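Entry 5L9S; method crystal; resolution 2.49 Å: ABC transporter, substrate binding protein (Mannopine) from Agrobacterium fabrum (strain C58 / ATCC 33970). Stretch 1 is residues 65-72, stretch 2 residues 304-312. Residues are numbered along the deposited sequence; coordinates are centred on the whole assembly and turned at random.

Stretch 1 65-72: GEIQAGSD
Stretch 2 304-312: VPDAQWINA

Two segments far apart in one chain meet here: a compact turn, residues 65-72, lies against the first turns of a helix that begins at Ala 307, and together they bury 377 Å². The register is set by Ile 67 near Ala 307 (CA to CA 4.8 Å) and Ser 71 near Asn 311 (5.9 Å), one helical turn further on.

Ile 67 gives up the most surface. Its backbone is helical (phi/psi -74/-35), as are those of Glu 66 and Gln 68, and its CA-to-CB bond points sideways. With chi1 m (-70°) and chi2 at 147°, its branched side chain spans two apolar neighbours: CD1 lies 4.0 Å from CB of Pro 305, and CG2 lies 3.7 Å from CG2 of Ile 310 (chi1 m, chi2 t). Ala 307 suits the close approach of the two backbones, its small CB pointing toward the turn and lying 4.2 Å from CA of Ile 67.

Asn 311, also directed toward the turn, supplies the polar link. With chi1 m (-77°) and chi2 -70°, its ND2 donates to O of Ile 67 (2.7 Å, 165°) and to O of Ala 307 (2.7 Å, 140°), so one amide ties the turn to the helix's own backbone. Its OD1 packs 3.4 Å from CB of Ser 71.

Pro 305, C-gamma endo at phi/psi -66/149, presents its ring to Glu 66, whose CD is 3.6 Å from the proline CG; the glutamate (chi1 p, chi2 t) has its carboxylate oxygens hydrogen-bonded elsewhere in the structure. Next, Asp 306 N-caps the helix through a weak bond from N of Trp 309 to its OD1 (3.3 Å).

A cis peptide precedes Gly 70, whose phi/psi of 120/-105 favours glycine; an ideal CB would fall 2.0 Å from O of Ile 67. Ser 71 (chi1 p) closes the turn, OG donating to O of Gln 68 (2.9 Å).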

ATOM      1  N   GLY A  65       6.318   2.816   4.211  1.00 48.61           N
ATOM      2  CA  GLY A  65       4.926   3.048   3.854  1.00 47.31           C
ATOM      3  C   GLY A  65       4.652   4.506   3.567  1.00 51.50           C
ATOM      4  O   GLY A  65       5.273   5.379   4.177  1.00 53.78           O
ATOM      5  N   GLU A  66       3.729   4.781   2.639  1.00 46.71           N
ATOM      6  CA  GLU A  66       3.413   6.145   2.208  1.00 47.09           C
ATOM      7  C   GLU A  66       2.814   7.037   3.308  1.00 49.39           C
ATOM      8  O   GLU A  66       3.037   8.248   3.306  1.00 49.59           O
ATOM      9  CB  GLU A  66       2.546   6.152   0.937  1.00 47.76           C
ATOM     10  CG  GLU A  66       1.100   5.680   1.046  1.00 53.87           C
ATOM     11  CD  GLU A  66       0.325   5.910  -0.241  1.00 61.85           C
ATOM     12  OE1 GLU A  66       0.154   7.086  -0.634  1.00 58.16           O
ATOM     13  OE2 GLU A  66      -0.057   4.912  -0.888  1.00 60.97           O
ATOM     14  N   ILE A  67       2.107   6.437   4.265  1.00 45.61           N
ATOM     15  CA  ILE A  67       1.527   7.171   5.386  1.00 45.82           C
ATOM     16  C   ILE A  67       2.633   7.569   6.357  1.00 51.33           C
ATOM     17  O   ILE A  67       2.587   8.660   6.907  1.00 53.66           O
ATOM     18  CB  ILE A  67       0.325   6.417   6.032  1.00 47.22           C
ATOM     19  CG1 ILE A  67      -0.857   6.423   5.057  1.00 44.91           C
ATOM     20  CG2 ILE A  67      -0.084   7.048   7.401  1.00 49.79           C
ATOM     21  CD1 ILE A  67      -1.665   5.252   5.132  1.00 56.29           C
ATOM     22  N   GLN A  68       3.660   6.726   6.519  1.00 47.74           N
ATOM     23  CA  GLN A  68       4.772   7.092   7.377  1.00 49.54           C
ATOM     24  C   GLN A  68       5.681   8.121   6.647  1.00 56.48           C
ATOM     25  O   GLN A  68       6.326   8.934   7.313  1.00 59.17           O
ATOM     26  CB  GLN A  68       5.538   5.830   7.863  1.00 50.11           C
ATOM     27  CG  GLN A  68       6.846   6.080   8.651  1.00 49.88           C
ATOM     28  CD  GLN A  68       6.706   6.787   9.994  1.00 78.62           C
ATOM     29  OE1 GLN A  68       5.749   6.609  10.759  1.00 75.06           O
ATOM     30  NE2 GLN A  68       7.707   7.571  10.343  1.00 79.32           N
ATOM     31  N   ALA A  69       5.608   8.177   5.297  1.00 51.49           N
ATOM     32  CA  ALA A  69       6.453   9.023   4.454  1.00 51.88           C
ATOM     33  C   ALA A  69       5.946  10.445   3.951  1.00 59.26           C
ATOM     34  O   ALA A  69       6.614  10.979   3.094  1.00 61.30           O
ATOM     35  CB  ALA A  69       6.885   8.213   3.241  1.00 50.43           C
ATOM     36  N   GLY A  70       4.920  11.123   4.446  1.00 58.23           N
ATOM     37  CA  GLY A  70       3.976  10.814   5.487  1.00 58.17           C
ATOM     38  C   GLY A  70       4.049  11.836   6.599  1.00 66.39           C
ATOM     39  O   GLY A  70       3.622  12.982   6.443  1.00 68.39           O
ATOM     40  N   SER A  71       4.657  11.416   7.709  1.00 63.63           N
ATOM     41  CA  SER A  71       4.771  12.103   8.984  1.00 65.10           C
ATOM     42  C   SER A  71       5.861  13.146   9.064  1.00 72.84           C
ATOM     43  O   SER A  71       6.834  13.094   8.306  1.00 73.85           O
ATOM     44  CB  SER A  71       4.969  11.067  10.092  1.00 67.57           C
ATOM     45  OG  SER A  71       6.122  10.270   9.868  1.00 72.79           O
ATOM     46  N   ASP A  72       5.728  14.068  10.044  1.00 70.90           N
ATOM     47  CA  ASP A  72       6.722  15.099  10.322  1.00 72.96           C
ATOM     48  C   ASP A  72       8.041  14.420  10.695  1.00 74.25           C
ATOM     49  O   ASP A  72       9.108  14.893  10.290  1.00 75.51           O
ATOM     50  CB  ASP A  72       6.261  16.038  11.461  1.00 77.82           C
ATOM     51  CG  ASP A  72       4.961  16.764  11.189  1.00 86.04           C
ATOM     52  OD1 ASP A  72       3.898  16.116  11.267  1.00 84.98           O
ATOM     53  OD2 ASP A  72       5.007  17.981  10.908  1.00 92.22           O
ATOM     54  N   VAL A 304      -7.478   6.586  -2.306  1.00 43.38           N
ATOM     55  CA  VAL A 304      -6.068   6.871  -2.065  1.00 45.51           C
ATOM     56  C   VAL A 304      -5.943   7.584  -0.711  1.00 53.11           C
ATOM     57  O   VAL A 304      -6.788   8.431  -0.416  1.00 55.71           O
ATOM     58  CB  VAL A 304      -5.423   7.585  -3.283  1.00 50.35           C
ATOM     59  CG1 VAL A 304      -4.461   8.696  -2.878  1.00 52.09           C
ATOM     60  CG2 VAL A 304      -4.755   6.572  -4.214  1.00 48.67           C
ATOM     61  N   PRO A 305      -4.990   7.192   0.174  1.00 50.05           N
ATOM     62  CA  PRO A 305      -4.938   7.823   1.508  1.00 51.21           C
ATOM     63  C   PRO A 305      -4.582   9.312   1.524  1.00 54.68           C
ATOM     64  O   PRO A 305      -3.827   9.781   0.665  1.00 54.35           O
ATOM     65  CB  PRO A 305      -3.844   7.005   2.228  1.00 52.28           C
ATOM     66  CG  PRO A 305      -2.956   6.513   1.132  1.00 54.90           C
ATOM     67  CD  PRO A 305      -3.915   6.183   0.021  1.00 49.99           C
ATOM     68  N   ASP A 306      -5.118  10.039   2.506  1.00 52.38           N
ATOM     69  CA  ASP A 306      -4.729  11.418   2.793  1.00 53.65           C
ATOM     70  C   ASP A 306      -3.744  11.224   3.963  1.00 58.10           C
ATOM     71  O   ASP A 306      -4.172  11.074   5.111  1.00 59.18           O
ATOM     72  CB  ASP A 306      -5.927  12.300   3.203  1.00 56.23           C
ATOM     73  CG  ASP A 306      -5.596  13.729   3.650  1.00 63.25           C
ATOM     74  OD1 ASP A 306      -4.383  14.060   3.778  1.00 61.00           O
ATOM     75  OD2 ASP A 306      -6.550  14.523   3.855  1.00 71.51           O
ATOM     76  N   ALA A 307      -2.441  11.135   3.649  1.00 53.57           N
ATOM     77  CA  ALA A 307      -1.385  10.923   4.634  1.00 54.25           C
ATOM     78  C   ALA A 307      -1.341  12.036   5.678  1.00 63.40           C
ATOM     79  O   ALA A 307      -1.095  11.746   6.846  1.00 64.16           O
ATOM     80  CB  ALA A 307      -0.037  10.786   3.942  1.00 54.46           C
ATOM     81  N   GLN A 308      -1.615  13.296   5.276  1.00 62.46           N
ATOM     82  CA  GLN A 308      -1.589  14.424   6.212  1.00 65.55           C
ATOM     83  C   GLN A 308      -2.604  14.245   7.338  1.00 66.67           C
ATOM     84  O   GLN A 308      -2.242  14.440   8.502  1.00 68.00           O
ATOM     85  CB  GLN A 308      -1.823  15.768   5.504  1.00 69.94           C
ATOM     86  CG  GLN A 308      -0.576  16.395   4.895  1.00101.02           C
ATOM     87  CD  GLN A 308      -0.873  17.694   4.182  1.00126.69           C
ATOM     88  OE1 GLN A 308      -2.025  18.141   4.078  1.00123.49           O
ATOM     89  NE2 GLN A 308       0.165  18.310   3.643  1.00119.99           N
ATOM     90  N   TRP A 309      -3.863  13.865   6.995  1.00 58.69           N
ATOM     91  CA  TRP A 309      -4.947  13.661   7.951  1.00 57.92           C
ATOM     92  C   TRP A 309      -4.718  12.445   8.857  1.00 60.33           C
ATOM     93  O   TRP A 309      -4.861  12.564  10.079  1.00 62.20           O
ATOM     94  CB  TRP A 309      -6.311  13.597   7.242  1.00 55.87           C
ATOM     95  CG  TRP A 309      -7.488  13.541   8.180  1.00 57.62           C
ATOM     96  CD1 TRP A 309      -8.232  14.593   8.623  1.00 62.77           C
ATOM     97  CD2 TRP A 309      -8.013  12.371   8.836  1.00 56.33           C
ATOM     98  NE1 TRP A 309      -9.204  14.152   9.496  1.00 62.68           N
ATOM     99  CE2 TRP A 309      -9.092  12.795   9.645  1.00 62.04           C
ATOM    100  CE3 TRP A 309      -7.687  11.002   8.803  1.00 55.21           C
ATOM    101  CZ2 TRP A 309      -9.845  11.901  10.417  1.00 61.17           C
ATOM    102  CZ3 TRP A 309      -8.409  10.125   9.594  1.00 56.68           C
ATOM    103  CH2 TRP A 309      -9.473  10.575  10.393  1.00 59.39           C
ATOM    104  N   ILE A 310      -4.371  11.283   8.270  1.00 53.59           N
ATOM    105  CA  ILE A 310      -4.114  10.046   9.026  1.00 52.51           C
ATOM    106  C   ILE A 310      -3.042  10.260  10.124  1.00 59.44           C
ATOM    107  O   ILE A 310      -3.266   9.847  11.268  1.00 60.13           O
ATOM    108  CB  ILE A 310      -3.801   8.835   8.094  1.00 52.34           C
ATOM    109  CG1 ILE A 310      -5.011   8.530   7.172  1.00 50.39           C
ATOM    110  CG2 ILE A 310      -3.404   7.584   8.918  1.00 52.34           C
ATOM    111  CD1 ILE A 310      -4.669   7.843   5.914  1.00 54.74           C
ATOM    112  N   ASN A 311      -1.913  10.938   9.783  1.00 56.51           N
ATOM    113  CA  ASN A 311      -0.816  11.208  10.721  1.00 57.64           C
ATOM    114  C   ASN A 311      -1.217  12.143  11.836  1.00 65.18           C
ATOM    115  O   ASN A 311      -0.851  11.913  12.990  1.00 66.08           O
ATOM    116  CB  ASN A 311       0.422  11.728  10.015  1.00 55.80           C
ATOM    117  CG  ASN A 311       1.197  10.651   9.322  1.00 68.17           C
ATOM    118  OD1 ASN A 311       1.829   9.772   9.954  1.00 61.59           O
ATOM    119  ND2 ASN A 311       1.155  10.705   8.000  1.00 58.36           N
ATOM    120  N   ALA A 312      -1.973  13.189  11.500  1.00 64.04           N
ATOM    121  CA  ALA A 312      -2.460  14.154  12.482  1.00 67.45           C
ATOM    122  C   ALA A 312      -3.485  13.556  13.446  1.00 74.50           C
ATOM    123  O   ALA A 312      -3.496  13.943  14.626  1.00 77.73           O
ATOM    124  CB  ALA A 312      -3.061  15.363  11.781  1.00 68.89           C
TER